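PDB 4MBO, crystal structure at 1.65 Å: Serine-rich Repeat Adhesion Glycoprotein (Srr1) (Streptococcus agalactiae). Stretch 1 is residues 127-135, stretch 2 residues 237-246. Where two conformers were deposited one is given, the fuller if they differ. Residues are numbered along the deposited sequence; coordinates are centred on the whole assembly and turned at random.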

# COMPACT_ATOMS: atom_id res chain seq x y z
N ASP A 127 1.99 -2.90 -7.62
CA ASP A 127 2.12 -1.54 -7.08
C ASP A 127 0.75 -0.95 -6.87
O ASP A 127 -0.02 -0.77 -7.83
CB ASP A 127 3.00 -0.70 -8.01
CG ASP A 127 3.27 0.69 -7.52
OD1 ASP A 127 2.50 1.25 -6.70
OD2 ASP A 127 4.28 1.27 -7.97
N GLN A 128 0.44 -0.64 -5.61
CA GLN A 128 -0.89 -0.15 -5.24
C GLN A 128 -1.26 1.19 -5.81
O GLN A 128 -2.45 1.58 -5.77
CB GLN A 128 -1.08 -0.17 -3.70
CG GLN A 128 -0.21 0.81 -2.92
CD GLN A 128 -0.52 0.81 -1.45
OE1 GLN A 128 -1.03 -0.19 -0.90
NE2 GLN A 128 -0.20 1.91 -0.78
N ARG A 129 -0.26 1.93 -6.30
CA ARG A 129 -0.51 3.23 -6.92
C ARG A 129 -0.86 3.09 -8.40
O ARG A 129 -1.41 4.01 -8.99
CB ARG A 129 0.74 4.09 -6.76
CG ARG A 129 0.98 4.52 -5.32
CD ARG A 129 2.45 4.74 -4.98
NE ARG A 129 3.15 3.44 -4.90
CZ ARG A 129 4.15 3.16 -4.07
NH1 ARG A 129 4.68 1.94 -4.04
NH2 ARG A 129 4.62 4.09 -3.24
N ILE A 130 -0.49 1.96 -8.99
CA ILE A 130 -0.67 1.66 -10.42
C ILE A 130 -1.88 0.75 -10.62
O ILE A 130 -2.78 1.10 -11.37
CB ILE A 130 0.59 1.03 -11.00
CG1 ILE A 130 1.80 1.98 -10.79
CG2 ILE A 130 0.42 0.70 -12.48
CD1 ILE A 130 1.64 3.30 -11.48
N ILE A 131 -1.90 -0.41 -9.96
CA ILE A 131 -3.07 -1.30 -9.95
C ILE A 131 -3.77 -0.92 -8.65
O ILE A 131 -3.69 -1.63 -7.66
CB ILE A 131 -2.68 -2.77 -9.98
CG1 ILE A 131 -1.76 -3.06 -11.16
CG2 ILE A 131 -3.91 -3.66 -10.05
CD1 ILE A 131 -1.16 -4.43 -11.15
N SER A 132 -4.47 0.20 -8.71
CA SER A 132 -5.10 0.80 -7.54
C SER A 132 -6.55 0.36 -7.29
O SER A 132 -7.18 0.78 -6.31
CB SER A 132 -5.01 2.30 -7.68
OG SER A 132 -5.73 2.68 -8.82
N LYS A 133 -7.10 -0.43 -8.21
CA LYS A 133 -8.44 -0.98 -8.09
C LYS A 133 -8.45 -2.48 -8.32
O LYS A 133 -7.62 -3.02 -9.06
CB LYS A 133 -9.41 -0.32 -9.09
CG LYS A 133 -9.67 1.15 -8.85
CD LYS A 133 -10.58 1.72 -9.94
CE LYS A 133 -10.69 3.23 -9.88
NZ LYS A 133 -11.64 3.73 -10.93
N THR A 134 -9.43 -3.16 -7.75
CA THR A 134 -9.59 -4.59 -7.94
C THR A 134 -9.75 -4.88 -9.44
O THR A 134 -10.42 -4.14 -10.15
CB THR A 134 -10.83 -5.07 -7.20
OG1 THR A 134 -10.61 -4.94 -5.78
CG2 THR A 134 -11.18 -6.47 -7.53
N THR A 135 -9.10 -5.93 -9.92
CA THR A 135 -9.18 -6.26 -11.34
C THR A 135 -9.92 -7.56 -11.51
O THR A 135 -9.72 -8.50 -10.74
CB THR A 135 -7.78 -6.38 -12.00
OG1 THR A 135 -7.07 -7.53 -11.51
CG2 THR A 135 -6.94 -5.12 -11.73
N SER A 237 -17.43 9.77 -6.06
CA SER A 237 -16.93 8.39 -5.90
C SER A 237 -16.17 7.84 -7.09
O SER A 237 -15.34 6.94 -6.93
CB SER A 237 -18.07 7.42 -5.57
OG SER A 237 -18.96 7.32 -6.65
N LYS A 238 -16.46 8.35 -8.29
CA LYS A 238 -15.80 7.87 -9.51
C LYS A 238 -14.30 8.18 -9.52
O LYS A 238 -13.56 7.67 -10.38
CB LYS A 238 -16.45 8.46 -10.76
CG LYS A 238 -16.06 9.89 -11.01
CD LYS A 238 -16.60 10.42 -12.32
CE LYS A 238 -16.05 11.80 -12.60
NZ LYS A 238 -16.38 12.70 -11.47
N ASN A 239 -13.85 9.03 -8.60
CA ASN A 239 -12.43 9.36 -8.48
C ASN A 239 -11.67 8.53 -7.45
O ASN A 239 -10.45 8.68 -7.33
CB ASN A 239 -12.28 10.83 -8.13
CG ASN A 239 -12.82 11.73 -9.19
OD1 ASN A 239 -12.49 11.58 -10.36
ND2 ASN A 239 -13.69 12.69 -8.81
N LEU A 240 -12.38 7.69 -6.72
CA LEU A 240 -11.78 6.92 -5.64
C LEU A 240 -11.17 5.61 -6.14
O LEU A 240 -11.74 4.93 -7.01
CB LEU A 240 -12.81 6.58 -4.57
CG LEU A 240 -13.45 7.78 -3.87
CD1 LEU A 240 -14.54 7.26 -2.96
CD2 LEU A 240 -12.46 8.62 -3.08
N THR A 241 -10.02 5.26 -5.58
CA THR A 241 -9.38 3.98 -5.86
C THR A 241 -9.71 3.03 -4.69
O THR A 241 -10.28 3.44 -3.67
CB THR A 241 -7.84 4.14 -5.96
OG1 THR A 241 -7.33 4.59 -4.69
CG2 THR A 241 -7.49 5.09 -7.07
N ASP A 242 -9.34 1.76 -4.82
CA ASP A 242 -9.54 0.80 -3.76
C ASP A 242 -8.31 0.74 -2.83
O ASP A 242 -8.42 0.43 -1.64
CB ASP A 242 -9.83 -0.59 -4.37
CG ASP A 242 -11.11 -0.63 -5.23
OD1 ASP A 242 -12.09 0.09 -4.91
OD2 ASP A 242 -11.12 -1.39 -6.21
N SER A 243 -7.11 1.02 -3.37
CA SER A 243 -5.92 1.04 -2.51
C SER A 243 -5.84 2.29 -1.65
O SER A 243 -5.17 2.29 -0.63
CB SER A 243 -4.63 1.01 -3.34
OG SER A 243 -4.49 2.23 -4.03
N MET A 244 -6.53 3.35 -2.08
CA MET A 244 -6.53 4.62 -1.40
C MET A 244 -5.19 5.34 -1.48
O MET A 244 -5.01 6.37 -0.85
CB MET A 244 -7.01 4.49 0.05
CG MET A 244 -8.26 3.67 0.18
SD MET A 244 -9.02 3.87 1.80
CE MET A 244 -10.29 2.62 1.70
N ASP A 245 -4.25 4.82 -2.28
CA ASP A 245 -2.96 5.48 -2.46
C ASP A 245 -3.03 6.22 -3.78
O ASP A 245 -2.74 5.67 -4.84
CB ASP A 245 -1.82 4.48 -2.47
CG ASP A 245 -0.45 5.15 -2.26
OD1 ASP A 245 -0.39 6.41 -2.36
OD2 ASP A 245 0.55 4.44 -2.05
N GLN A 246 -3.45 7.47 -3.71
CA GLN A 246 -3.61 8.24 -4.94
C GLN A 246 -3.24 9.71 -4.68
O GLN A 246 -2.92 10.09 -3.57
CB GLN A 246 -5.04 8.08 -5.48
CG GLN A 246 -6.12 8.43 -4.44
CD GLN A 246 -7.56 8.15 -4.92
OE1 GLN A 246 -8.27 7.34 -4.36
NE2 GLN A 246 -7.95 8.82 -5.98
O HOH W 1 -3.02 5.85 -7.63
O HOH W 2 -12.65 -3.82 -4.34

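Asp-127 does not touch stretch 2, but it shapes the turn that does. Asp-127 O accepts from the N atoms of Ile-130 and Ile-131, at 3.0 and 2.9 Å. Asp-127 OD1 accepts from both N and NE of Arg-129, each at 2.9 Å. The NE contact is also a salt bridge.

Gln-128 makes the first direct links. Gln-128 O accepts a hydrogen bond from Ser-243 OG at 2.8 Å. Its CA-to-CB bond points toward stretch 2, and chi2 is t (176°). This carries Gln-128 NE2 to Asp-245 OD2, 2.9 Å away, in a nearly straight hydrogen bond (164°). Ser-243 OG has a second role: it accepts from Asp-245 N at 3.1 Å. The hydroxyl thus serves both stretches.

Arg-129 packs its aliphatic part on the same carboxylate, with Arg-129 CG 3.3 Å from Asp-245 OD2. Arg-129 NE lies 4.0 Å from Asp-245 OD2, a long salt bridge. The oxygen sits well out of the guanidinium plane, so no N-H points at it and the attraction is one of charge only. The NE hydrogen is directed at Asp-127 instead. Water 1 adds a bridge between backbones, donating to Arg-129 O and to Asp-245 O, both at 2.8 Å.

The CA-to-CB bonds of Ile-130 and Ile-131 point away, and neither residue makes a contact. Ser-132 returns to the interface through its carbonyl. Ser-132 O accepts from two successive amides, Asp-242 N at 2.8 Å and Ser-243 N at 3.0 Å. The angles are 139° and 155°, so the bond to Ser-243 N is the straighter though slightly longer. Ser-132 OG lies 3.5 Å from Thr-241 CG2, a van der Waals contact. Thr-241 is itself held within stretch 2: Thr-241 N and OG1 both donate to Gln-246 OE1, at 3.0 and 2.9 Å.

Lys-133 runs along stretch 2 with chi2 to chi4 all t. Lys-133 CG is 4.1 Å from Thr-241 CA, and Lys-133 CE is 3.5 Å from Leu-240 O. The ammonium makes no hydrogen bond or salt bridge across the contact; Lys-133 NZ is still 4.4 Å from Lys-238 O.

Thr-134 closes the contact. Thr-134 N donates to Asp-242 OD2 at 2.9 Å and 167°. Asp-242 therefore binds stretch 1 twice: its backbone N reaches Ser-132, and its side chain, whose CA-to-CB bond points toward stretch 1, reaches past Lys-133 to the Thr-134 amide. Water 2 lies 2.7 Å from Thr-134 OG1 and donates a weak hydrogen bond to Asp-242 OD2 at 3.4 Å.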